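Local coordinates for A-type flavoprotein (Giardia intestinalis, PDB 2Q9U) that scavenges oxygen in this parasite as a flavodiiron oxidoreductase, probably passing electrons from its bound FMN to a mu-oxo-diiron centre, at residues K6-Q11 and L66-A71; C73-I78 and H99-A104; T105-K110 and L128-K133; G139-K144 and P162-L167. One frame throughout, in Å; residues are numbered along the deposited sequence.

Interaction 1 of 4, residues K6-Q11 and L66-A71; sequences KYVQDQ and LSRIAA
In the metallo-beta-lactamase-like domain, the loop that leads into strand 12-14 runs across helix 62-72 and meets the face carrying Ser67, Arg68 and Ala71. The tight part centres on Val8. Val8 CG2 reaches Ala71 CB at 3.8 Å in an apolar touch, while CG1 lies over one face of the Arg68 guanidinium and also meets the aliphatic CG of that side chain. Arg68, extended from CG to NE, crosses Val8 obliquely and brings its charged end to a junction of partners: Glu64 binds NH2, and Asp279 of the second subunit binds NH1. At the guanidinium edge, in its plane, a water accepts from Arg68 NH1 at 2.9 Å and donates to Gln9 O at 2.7 Å. Tyr7 OH, 3.1 Å from Ser67 OG, pairs with Glu386 of that same second subunit, so this end of the loop is wedged between helix and neighbour; Ser67 OG is itself hydrogen-bonded to Glu63 O, one turn back in the helix.

The looser side, around Asp10, is wet. Both carboxylate oxygens reach helix carbonyls through solvent: one water donates to Asp10 OD1 and to Arg68 O, another to Asp10 OD2 and to Ala71 O.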
# COMPACT_ATOMS: atom_id res chain seq x y z
N LYS A 6 -29.84 8.33 -23.84
CA LYS A 6 -30.11 7.71 -22.54
C LYS A 6 -28.94 6.84 -22.07
O LYS A 6 -28.66 5.80 -22.66
CB LYS A 6 -31.41 6.90 -22.63
CG LYS A 6 -31.58 5.79 -21.59
CD LYS A 6 -32.42 6.24 -20.46
CE LYS A 6 -33.02 5.06 -19.73
NZ LYS A 6 -33.94 5.57 -18.70
N TYR A 7 -28.27 7.27 -21.00
CA TYR A 7 -27.11 6.55 -20.49
C TYR A 7 -27.10 6.43 -18.96
O TYR A 7 -26.12 5.97 -18.39
CB TYR A 7 -25.79 7.14 -21.05
CG TYR A 7 -25.64 8.63 -20.84
CD1 TYR A 7 -25.19 9.14 -19.62
CD2 TYR A 7 -25.96 9.53 -21.85
CE1 TYR A 7 -25.05 10.53 -19.41
CE2 TYR A 7 -25.84 10.90 -21.65
CZ TYR A 7 -25.38 11.39 -20.44
OH TYR A 7 -25.28 12.76 -20.26
N VAL A 8 -28.19 6.83 -18.32
CA VAL A 8 -28.41 6.51 -16.90
C VAL A 8 -29.74 5.81 -16.73
O VAL A 8 -30.68 6.04 -17.51
CB VAL A 8 -28.35 7.75 -15.96
CG1 VAL A 8 -26.93 8.35 -15.93
CG2 VAL A 8 -29.45 8.80 -16.29
N GLN A 9 -29.83 4.97 -15.70
CA GLN A 9 -31.09 4.34 -15.35
C GLN A 9 -31.78 5.20 -14.29
O GLN A 9 -31.16 5.54 -13.27
CB GLN A 9 -30.87 2.92 -14.78
CG GLN A 9 -32.21 2.28 -14.30
CD GLN A 9 -32.05 1.16 -13.27
OE1 GLN A 9 -30.96 0.82 -12.86
NE2 GLN A 9 -33.18 0.58 -12.88
N ASP A 10 -33.05 5.55 -14.52
CA ASP A 10 -33.83 6.25 -13.48
C ASP A 10 -34.16 5.28 -12.38
O ASP A 10 -34.50 4.12 -12.64
CB ASP A 10 -35.12 6.84 -14.04
CG ASP A 10 -34.86 7.81 -15.16
OD1 ASP A 10 -33.87 8.59 -15.06
OD2 ASP A 10 -35.61 7.78 -16.16
N GLN A 11 -34.04 5.73 -11.14
CA GLN A 11 -34.07 4.85 -10.01
C GLN A 11 -35.06 5.39 -8.99
O GLN A 11 -34.69 6.05 -8.02
CB GLN A 11 -32.63 4.65 -9.46
CG GLN A 11 -31.73 3.91 -10.47
CD GLN A 11 -30.28 3.80 -10.05
OE1 GLN A 11 -29.98 3.46 -8.92
NE2 GLN A 11 -29.37 4.08 -10.98
N LEU A 66 -25.64 15.73 -12.50
CA LEU A 66 -26.52 16.59 -13.32
C LEU A 66 -27.26 15.74 -14.36
O LEU A 66 -28.44 16.00 -14.65
CB LEU A 66 -25.69 17.70 -13.98
CG LEU A 66 -25.15 18.75 -12.99
CD1 LEU A 66 -24.12 19.69 -13.66
CD2 LEU A 66 -26.30 19.55 -12.34
N SER A 67 -26.56 14.73 -14.90
CA SER A 67 -27.14 13.82 -15.90
C SER A 67 -28.32 13.04 -15.33
O SER A 67 -29.36 12.90 -15.98
CB SER A 67 -26.10 12.88 -16.50
OG SER A 67 -25.20 13.62 -17.31
N ARG A 68 -28.14 12.51 -14.11
CA ARG A 68 -29.23 11.83 -13.42
C ARG A 68 -30.42 12.74 -13.13
O ARG A 68 -31.57 12.35 -13.35
CB ARG A 68 -28.73 11.17 -12.13
CG ARG A 68 -27.69 10.08 -12.38
CD ARG A 68 -27.47 9.32 -11.07
NE ARG A 68 -26.33 8.43 -11.15
CZ ARG A 68 -26.35 7.24 -11.74
NH1 ARG A 68 -27.48 6.81 -12.32
NH2 ARG A 68 -25.25 6.48 -11.74
N ILE A 69 -30.15 13.96 -12.67
CA ILE A 69 -31.23 14.93 -12.45
C ILE A 69 -31.97 15.25 -13.76
O ILE A 69 -33.20 15.21 -13.81
CB ILE A 69 -30.73 16.25 -11.80
CG1 ILE A 69 -30.22 15.96 -10.38
CG2 ILE A 69 -31.90 17.26 -11.66
CD1 ILE A 69 -29.42 17.13 -9.76
N ALA A 70 -31.23 15.58 -14.80
CA ALA A 70 -31.81 15.96 -16.10
C ALA A 70 -32.65 14.84 -16.70
O ALA A 70 -33.59 15.10 -17.46
CB ALA A 70 -30.69 16.38 -17.09
N ALA A 71 -32.33 13.59 -16.36
CA ALA A 71 -33.11 12.48 -16.88
C ALA A 71 -34.50 12.48 -16.26
O ALA A 71 -35.46 12.04 -16.89
CB ALA A 71 -32.42 11.16 -16.63
O HOH W 1 -30.17 7.84 -12.39
O HOH W 2 -32.16 9.63 -13.26
O HOH W 3 -35.63 9.67 -17.99

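Interaction 2 of 4, residues C73-I78 and H99-A104; sequences CPLDKI and HKFTNA
Two loops lie against each other with Leu75 beside Phe101, Asp76 beside Thr102 and Ile78 beside Ala104, the first loop holding a short 3-10 turn at 75-77 and the second an inverse gamma turn centred on Phe101 that passes into a type I beta turn from Phe101 to Ala104. With CG anti to the carbonyl carbon and chi2 at -55°, Asn103 ND2 donates to Asp76 O at 2.9 Å, the direct bond between the loops. It is nearly straight, 168° at the hydrogen, uses a lone pair in the carbonyl plane and lies in the plane of the Asn103 amide. A water beside it takes the Asn103 N-H and donates to both Leu75 O and Ile78 O, tying three backbone groups together.

The apolar half gathers around the Phe101 ring. Leu75 crosses it obliquely, and Leu75 CD2 touches Phe101 CE1 at 3.8 Å. Ile78 runs alongside, pointing the same way as Phe101, and its CB, CG1 and CG2 all crowd Phe101 CD1, with CB at 3.9 Å. Lys100 runs alongside Leu75, pointing the same way, with Lys100 CB 4.1 Å from Leu75 CD1, and its extended chain carries NZ to a salt bridge with Glu63.

Helix 62-72 covers this cluster: Ile69 packs on Leu75 and Ile78, Leu66 on Lys100 and Phe101, and Trp65 meets the Phe101 ring. Ile78 also touches Phe45 of strand 39-46. Both loops belong to the metallo-beta-lactamase-like domain and join helices to the parallel strands 80-82 and 105-108 at one end of its sheet.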
# COMPACT_ATOMS: atom_id res chain seq x y z
N CYS A 73 -35.86 15.56 -14.79
CA CYS A 73 -36.46 16.88 -14.95
C CYS A 73 -35.42 17.82 -15.56
O CYS A 73 -34.29 17.83 -15.10
CB CYS A 73 -36.86 17.40 -13.57
SG CYS A 73 -37.72 18.97 -13.55
N PRO A 74 -35.81 18.66 -16.56
CA PRO A 74 -34.85 19.63 -17.08
C PRO A 74 -34.31 20.50 -15.94
O PRO A 74 -35.07 20.83 -15.03
CB PRO A 74 -35.69 20.50 -18.02
CG PRO A 74 -36.76 19.53 -18.52
CD PRO A 74 -37.12 18.76 -17.25
N LEU A 75 -33.03 20.84 -15.98
CA LEU A 75 -32.40 21.58 -14.89
C LEU A 75 -33.07 22.92 -14.64
O LEU A 75 -33.17 23.33 -13.49
CB LEU A 75 -30.91 21.78 -15.10
CG LEU A 75 -30.09 20.49 -15.19
CD1 LEU A 75 -28.66 20.87 -15.43
CD2 LEU A 75 -30.23 19.57 -13.93
N ASP A 76 -33.54 23.59 -15.71
CA ASP A 76 -34.24 24.88 -15.60
C ASP A 76 -35.63 24.79 -14.96
O ASP A 76 -36.22 25.82 -14.62
CB ASP A 76 -34.29 25.65 -16.94
CG ASP A 76 -35.17 24.98 -18.01
OD1 ASP A 76 -35.96 24.05 -17.69
OD2 ASP A 76 -35.10 25.43 -19.19
N LYS A 77 -36.13 23.57 -14.78
CA LYS A 77 -37.41 23.36 -14.09
C LYS A 77 -37.31 22.95 -12.63
O LYS A 77 -38.34 22.87 -11.91
CB LYS A 77 -38.27 22.36 -14.87
CG LYS A 77 -38.93 23.03 -16.08
CD LYS A 77 -39.84 22.08 -16.86
CE LYS A 77 -41.30 22.15 -16.44
NZ LYS A 77 -42.17 21.47 -17.47
N ILE A 78 -36.08 22.73 -12.16
CA ILE A 78 -35.86 22.52 -10.73
C ILE A 78 -36.16 23.82 -9.97
O ILE A 78 -35.57 24.87 -10.28
CB ILE A 78 -34.40 22.03 -10.44
CG1 ILE A 78 -34.10 20.73 -11.23
CG2 ILE A 78 -34.15 21.89 -8.91
CD1 ILE A 78 -34.95 19.49 -10.81
N HIS A 99 -25.09 27.50 -10.97
CA HIS A 99 -25.80 28.31 -11.98
C HIS A 99 -26.63 27.50 -12.96
O HIS A 99 -27.51 28.05 -13.63
CB HIS A 99 -24.82 29.14 -12.82
CG HIS A 99 -24.49 30.46 -12.22
ND1 HIS A 99 -25.45 31.36 -11.81
CD2 HIS A 99 -23.29 31.04 -11.97
CE1 HIS A 99 -24.86 32.44 -11.34
NE2 HIS A 99 -23.55 32.27 -11.41
N LYS A 100 -26.36 26.20 -13.05
CA LYS A 100 -27.08 25.36 -14.00
C LYS A 100 -28.54 25.19 -13.63
O LYS A 100 -29.38 24.89 -14.49
CB LYS A 100 -26.38 24.01 -14.22
CG LYS A 100 -24.97 24.21 -14.80
CD LYS A 100 -24.30 22.92 -15.16
CE LYS A 100 -22.89 23.15 -15.75
NZ LYS A 100 -22.26 21.83 -16.09
N PHE A 101 -28.85 25.38 -12.34
CA PHE A 101 -30.21 25.38 -11.89
C PHE A 101 -30.75 26.81 -12.02
O PHE A 101 -30.83 27.56 -11.04
CB PHE A 101 -30.29 24.87 -10.44
CG PHE A 101 -29.72 23.49 -10.27
CD1 PHE A 101 -30.49 22.36 -10.57
CD2 PHE A 101 -28.41 23.32 -9.82
CE1 PHE A 101 -29.96 21.07 -10.41
CE2 PHE A 101 -27.86 22.03 -9.65
CZ PHE A 101 -28.65 20.91 -9.94
N THR A 102 -31.11 27.17 -13.26
CA THR A 102 -31.46 28.56 -13.63
C THR A 102 -32.54 29.16 -12.76
O THR A 102 -32.51 30.35 -12.40
CB THR A 102 -32.04 28.65 -15.06
OG1 THR A 102 -31.52 27.60 -15.88
CG2 THR A 102 -31.70 29.98 -15.67
N ASN A 103 -33.53 28.34 -12.46
CA ASN A 103 -34.70 28.81 -11.76
C ASN A 103 -34.83 28.36 -10.32
O ASN A 103 -35.86 28.61 -9.69
CB ASN A 103 -35.95 28.46 -12.57
CG ASN A 103 -36.08 29.33 -13.80
OD1 ASN A 103 -36.07 30.57 -13.71
ND2 ASN A 103 -36.20 28.70 -14.95
N ALA A 104 -33.77 27.73 -9.79
CA ALA A 104 -33.83 27.15 -8.45
C ALA A 104 -33.54 28.14 -7.34
O ALA A 104 -32.80 29.09 -7.53
CB ALA A 104 -32.85 25.96 -8.36
O HOH W 4 -33.60 25.60 -12.08

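Interaction 3 of 4, residues T105-K110 and L128-K133; sequences TFVCTK and LIVDDK
Strands 105-108 and 127-129 run parallel, and three backbone bonds join them: Leu128 N to Phe106 O at 2.8 Å, Cys108 N to Leu128 O, and Val130 N to Cys108 O at 2.9 Å. The second meets its oxygen nearly along the C=O axis; the third comes from well above the carbonyl plane.

On the face with Val107 and Leu128, Val107 has CG1 anti to its backbone N (chi1 179°), which swings that methyl forward to CG1 of Val130 at 3.6 Å; the two side chains cross at about a right angle. Val130 places its other methyl, CG2, between its own N and carbonyl carbon, against the Cys108 carbonyl. Thr105 likewise turns CG2 anti to N and sets it 3.6 Å from Leu128 CB. On the other face Ile129 is bent, with chi2 -47°, so CD1 turns back toward Cys108 O while CG2 touches Lys110 N at 3.6 Å. Lys110, bent at chi2 and chi3, folds NZ past Ile129 toward Gln113.

Beyond the paired strands, a water accepts from Lys110 N and donates to Val130 O. Thr109 is the N-cap of helix 110-120, its OG1 weakly bonded to Cys112 N. Strand, capped helix and parallel edge strand make up a classic beta-alpha-beta crossover, here closing one end of a sheet of the metallo-beta-lactamase-like fold.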
# COMPACT_ATOMS: atom_id res chain seq x y z
N THR A 105 -34.12 27.88 -6.18
CA THR A 105 -33.78 28.53 -4.93
C THR A 105 -33.11 27.48 -4.04
O THR A 105 -33.60 26.35 -3.93
CB THR A 105 -35.06 29.06 -4.24
OG1 THR A 105 -35.66 30.07 -5.08
CG2 THR A 105 -34.77 29.66 -2.89
N PHE A 106 -31.99 27.86 -3.43
CA PHE A 106 -31.23 26.97 -2.55
C PHE A 106 -31.81 27.12 -1.14
O PHE A 106 -31.92 28.24 -0.63
CB PHE A 106 -29.73 27.29 -2.63
CG PHE A 106 -29.11 26.80 -3.89
CD1 PHE A 106 -28.63 25.49 -3.98
CD2 PHE A 106 -29.09 27.62 -5.02
CE1 PHE A 106 -28.09 25.00 -5.19
CE2 PHE A 106 -28.58 27.15 -6.22
CZ PHE A 106 -28.07 25.83 -6.31
N VAL A 107 -32.22 25.99 -0.57
CA VAL A 107 -32.96 25.97 0.68
C VAL A 107 -32.10 25.32 1.75
O VAL A 107 -31.69 24.17 1.60
CB VAL A 107 -34.26 25.12 0.55
CG1 VAL A 107 -35.02 25.08 1.87
CG2 VAL A 107 -35.16 25.62 -0.58
N CYS A 108 -31.84 26.05 2.82
CA CYS A 108 -31.02 25.53 3.91
C CYS A 108 -31.13 26.45 5.11
O CYS A 108 -31.76 27.51 5.04
CB CYS A 108 -29.55 25.45 3.45
SG CYS A 108 -28.87 27.04 2.83
N THR A 109 -30.52 26.03 6.21
CA THR A 109 -30.48 26.83 7.43
C THR A 109 -29.44 27.95 7.26
O THR A 109 -28.62 27.93 6.34
CB THR A 109 -30.08 25.97 8.65
OG1 THR A 109 -28.78 25.43 8.42
CG2 THR A 109 -31.09 24.84 8.92
N LYS A 110 -29.46 28.90 8.18
CA LYS A 110 -28.54 30.03 8.12
C LYS A 110 -27.08 29.57 8.23
O LYS A 110 -26.21 30.00 7.46
CB LYS A 110 -28.88 31.05 9.20
CG LYS A 110 -27.97 32.29 9.19
CD LYS A 110 -27.88 32.96 7.82
CE LYS A 110 -28.88 34.08 7.65
NZ LYS A 110 -28.79 34.66 6.27
N LEU A 128 -33.40 30.47 0.19
CA LEU A 128 -34.51 30.49 1.12
C LEU A 128 -33.97 29.91 2.41
O LEU A 128 -33.65 28.71 2.48
CB LEU A 128 -35.70 29.66 0.61
CG LEU A 128 -36.86 29.51 1.58
CD1 LEU A 128 -37.46 30.87 2.00
CD2 LEU A 128 -37.93 28.58 0.99
N ILE A 129 -33.85 30.76 3.42
CA ILE A 129 -33.36 30.33 4.73
C ILE A 129 -34.49 29.75 5.60
O ILE A 129 -35.53 30.42 5.85
CB ILE A 129 -32.60 31.45 5.47
CG1 ILE A 129 -31.41 31.99 4.63
CG2 ILE A 129 -32.13 30.96 6.86
CD1 ILE A 129 -30.49 30.90 3.99
N VAL A 130 -34.29 28.51 6.05
CA VAL A 130 -35.31 27.77 6.81
C VAL A 130 -34.82 27.50 8.21
O VAL A 130 -33.62 27.63 8.49
CB VAL A 130 -35.70 26.44 6.10
CG1 VAL A 130 -36.36 26.75 4.74
CG2 VAL A 130 -34.49 25.50 5.93
N ASP A 131 -35.74 27.14 9.10
CA ASP A 131 -35.40 26.72 10.44
C ASP A 131 -36.33 25.61 10.89
O ASP A 131 -37.08 25.10 10.07
CB ASP A 131 -35.44 27.92 11.41
CG ASP A 131 -36.81 28.57 11.50
OD1 ASP A 131 -37.80 27.98 11.01
OD2 ASP A 131 -36.89 29.68 12.08
N ASP A 132 -36.29 25.25 12.18
CA ASP A 132 -37.02 24.10 12.67
C ASP A 132 -38.52 24.34 12.80
O ASP A 132 -39.27 23.45 13.17
CB ASP A 132 -36.39 23.54 13.96
CG ASP A 132 -36.66 24.41 15.19
OD1 ASP A 132 -37.17 25.55 15.08
OD2 ASP A 132 -36.36 23.92 16.31
N LYS A 133 -38.96 25.55 12.44
CA LYS A 133 -40.40 25.86 12.41
C LYS A 133 -40.97 26.10 11.01
O LYS A 133 -42.17 26.27 10.85
CB LYS A 133 -40.71 27.04 13.35
CG LYS A 133 -40.86 26.60 14.82
CD LYS A 133 -40.22 27.59 15.76
CE LYS A 133 -40.77 27.42 17.18
NZ LYS A 133 -41.79 28.49 17.52
O HOH W 5 -31.93 28.92 9.78

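Interaction 4 of 4, residues G139-K144 and P162-L167; sequences GKRTLK and PEDKIL
Glu163 does most of the work in this surface contact, where the turn between strands 157-161 and 166-170 closes on the start of strand 142-147 in the second sheet of the metallo-beta-lactamase-like domain. A bend at chi2 (77°) curls the Glu163 side chain so that its carboxylate faces Thr142, and the two side chains cross at about a right angle. Glu163 OE1 accepts from Thr142 N at 2.7 Å in an almost straight bond, 171° at the hydrogen, that comes from above the carboxylate plane. Glu163 OE2 receives Thr142 OG1 at 2.8 Å on its syn lone pair. For this, OG1 occupies the crowded position between its own N and carbonyl carbon. One residue thus offers the carboxylate both a backbone and a side-chain donor, which fixes its rotation.

Pro162, next in buried area, brings CD and CG of its ring against the same strand: CD sits 3.2 Å from Thr142 O, and CG meets the aliphatic CG of Lys144 at 3.9 Å, the two side chains crossing at about a right angle. The strand that follows begins with a G1 beta bulge, in which Lys165 and Ile166 both face Cys161.

Arg141 holds the other end of the contact. Its chain, extended from CG to NE, carries the guanidinium between several acceptors: NH1 binds Asp48 and the carbonyl of Asp47, and NH2 the carbonyl of Pro15. Toward Asp164 it turns its edge, with guanidinium and carboxylate planes 89° apart, and Arg141 NE donates to Asp164 OD2 at 2.7 Å in a salt bridge.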
# COMPACT_ATOMS: atom_id res chain seq x y z
N GLY A 139 -45.81 21.06 -3.28
CA GLY A 139 -46.96 20.60 -4.08
C GLY A 139 -47.86 19.73 -3.25
O GLY A 139 -48.45 20.19 -2.28
N LYS A 140 -47.96 18.45 -3.63
CA LYS A 140 -48.62 17.44 -2.81
C LYS A 140 -47.87 17.26 -1.49
O LYS A 140 -48.48 16.95 -0.46
CB LYS A 140 -48.71 16.10 -3.56
CG LYS A 140 -49.47 16.23 -4.86
CD LYS A 140 -50.41 15.05 -5.10
CE LYS A 140 -51.76 15.55 -5.64
NZ LYS A 140 -52.47 16.43 -4.64
N ARG A 141 -46.56 17.46 -1.52
CA ARG A 141 -45.72 17.24 -0.34
C ARG A 141 -45.35 18.56 0.34
O ARG A 141 -45.38 19.63 -0.27
CB ARG A 141 -44.45 16.44 -0.71
CG ARG A 141 -44.72 15.05 -1.28
CD ARG A 141 -43.42 14.37 -1.74
NE ARG A 141 -43.61 13.14 -2.52
CZ ARG A 141 -43.92 13.11 -3.82
NH1 ARG A 141 -44.16 14.24 -4.48
NH2 ARG A 141 -44.03 11.94 -4.46
N THR A 142 -45.02 18.47 1.62
CA THR A 142 -44.33 19.54 2.32
C THR A 142 -43.03 19.00 2.90
O THR A 142 -42.86 17.78 3.05
CB THR A 142 -45.17 20.14 3.44
OG1 THR A 142 -45.41 19.16 4.46
CG2 THR A 142 -46.52 20.66 2.90
N LEU A 143 -42.10 19.90 3.19
CA LEU A 143 -40.82 19.55 3.80
C LEU A 143 -40.57 20.35 5.06
O LEU A 143 -40.82 21.58 5.09
CB LEU A 143 -39.68 19.80 2.81
CG LEU A 143 -39.69 19.03 1.49
CD1 LEU A 143 -38.51 19.46 0.65
CD2 LEU A 143 -39.66 17.52 1.75
N LYS A 144 -40.09 19.65 6.10
CA LYS A 144 -39.66 20.23 7.37
C LYS A 144 -38.15 20.01 7.53
O LYS A 144 -37.57 19.13 6.87
CB LYS A 144 -40.38 19.56 8.55
CG LYS A 144 -41.91 19.51 8.39
CD LYS A 144 -42.55 20.87 8.65
CE LYS A 144 -42.67 21.15 10.15
NZ LYS A 144 -41.58 22.04 10.53
N PRO A 162 -43.49 14.95 5.85
CA PRO A 162 -44.59 14.39 6.64
C PRO A 162 -45.58 13.52 5.86
O PRO A 162 -46.14 12.60 6.44
CB PRO A 162 -45.30 15.64 7.20
CG PRO A 162 -44.34 16.77 7.02
CD PRO A 162 -43.51 16.42 5.82
N GLU A 163 -45.82 13.84 4.57
CA GLU A 163 -46.81 13.09 3.77
C GLU A 163 -46.36 11.69 3.42
O GLU A 163 -47.16 10.76 3.45
CB GLU A 163 -47.20 13.83 2.46
CG GLU A 163 -47.89 15.19 2.67
CD GLU A 163 -46.90 16.27 3.04
OE1 GLU A 163 -45.70 16.07 2.74
OE2 GLU A 163 -47.32 17.31 3.62
N ASP A 164 -45.07 11.55 3.07
CA ASP A 164 -44.50 10.27 2.69
C ASP A 164 -43.72 9.57 3.82
O ASP A 164 -43.30 8.41 3.66
CB ASP A 164 -43.63 10.45 1.45
CG ASP A 164 -44.45 10.79 0.20
OD1 ASP A 164 -45.69 10.80 0.29
OD2 ASP A 164 -43.85 11.06 -0.86
N LYS A 165 -43.53 10.27 4.94
CA LYS A 165 -42.89 9.74 6.14
C LYS A 165 -41.41 9.43 5.84
O LYS A 165 -40.86 8.40 6.28
CB LYS A 165 -43.61 8.49 6.69
CG LYS A 165 -45.17 8.66 6.86
CD LYS A 165 -45.55 9.77 7.88
CE LYS A 165 -47.07 9.88 8.09
NZ LYS A 165 -47.74 10.41 6.84
N ILE A 166 -40.79 10.35 5.10
CA ILE A 166 -39.38 10.19 4.70
C ILE A 166 -38.48 11.09 5.52
O ILE A 166 -38.71 12.31 5.61
CB ILE A 166 -39.14 10.59 3.24
CG1 ILE A 166 -40.07 9.86 2.27
CG2 ILE A 166 -37.67 10.31 2.84
CD1 ILE A 166 -40.25 10.65 0.96
N LEU A 167 -37.42 10.52 6.07
CA LEU A 167 -36.38 11.32 6.67
C LEU A 167 -35.17 11.32 5.72
O LEU A 167 -34.56 10.25 5.47
CB LEU A 167 -35.99 10.75 8.04
CG LEU A 167 -34.92 11.55 8.78
CD1 LEU A 167 -35.44 12.93 9.20
CD2 LEU A 167 -34.34 10.81 10.01

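The four contacts follow one another along the chain, each closing before the next opens, and all belong to the metallo-beta-lactamase-like domain. Interactions 1 and 2, with centres about 15 Å apart, share helix 62-72: its 66-71 part meets the N-terminal loop on one side, while Leu66 and Ile69 pack on Lys100, Phe101 and Leu75 of interaction 2. Segment 99-104 runs directly into strand 105-108, so interaction 2 leads into the sheet edge of interaction 3. Interaction 4 lies in the other sheet, its centre about 16 Å from that of interaction 3, touching it where Lys144 NZ nears Asp132 and Lys133. Only interaction 1 also reaches the second subunit, linking this framework to the assembly.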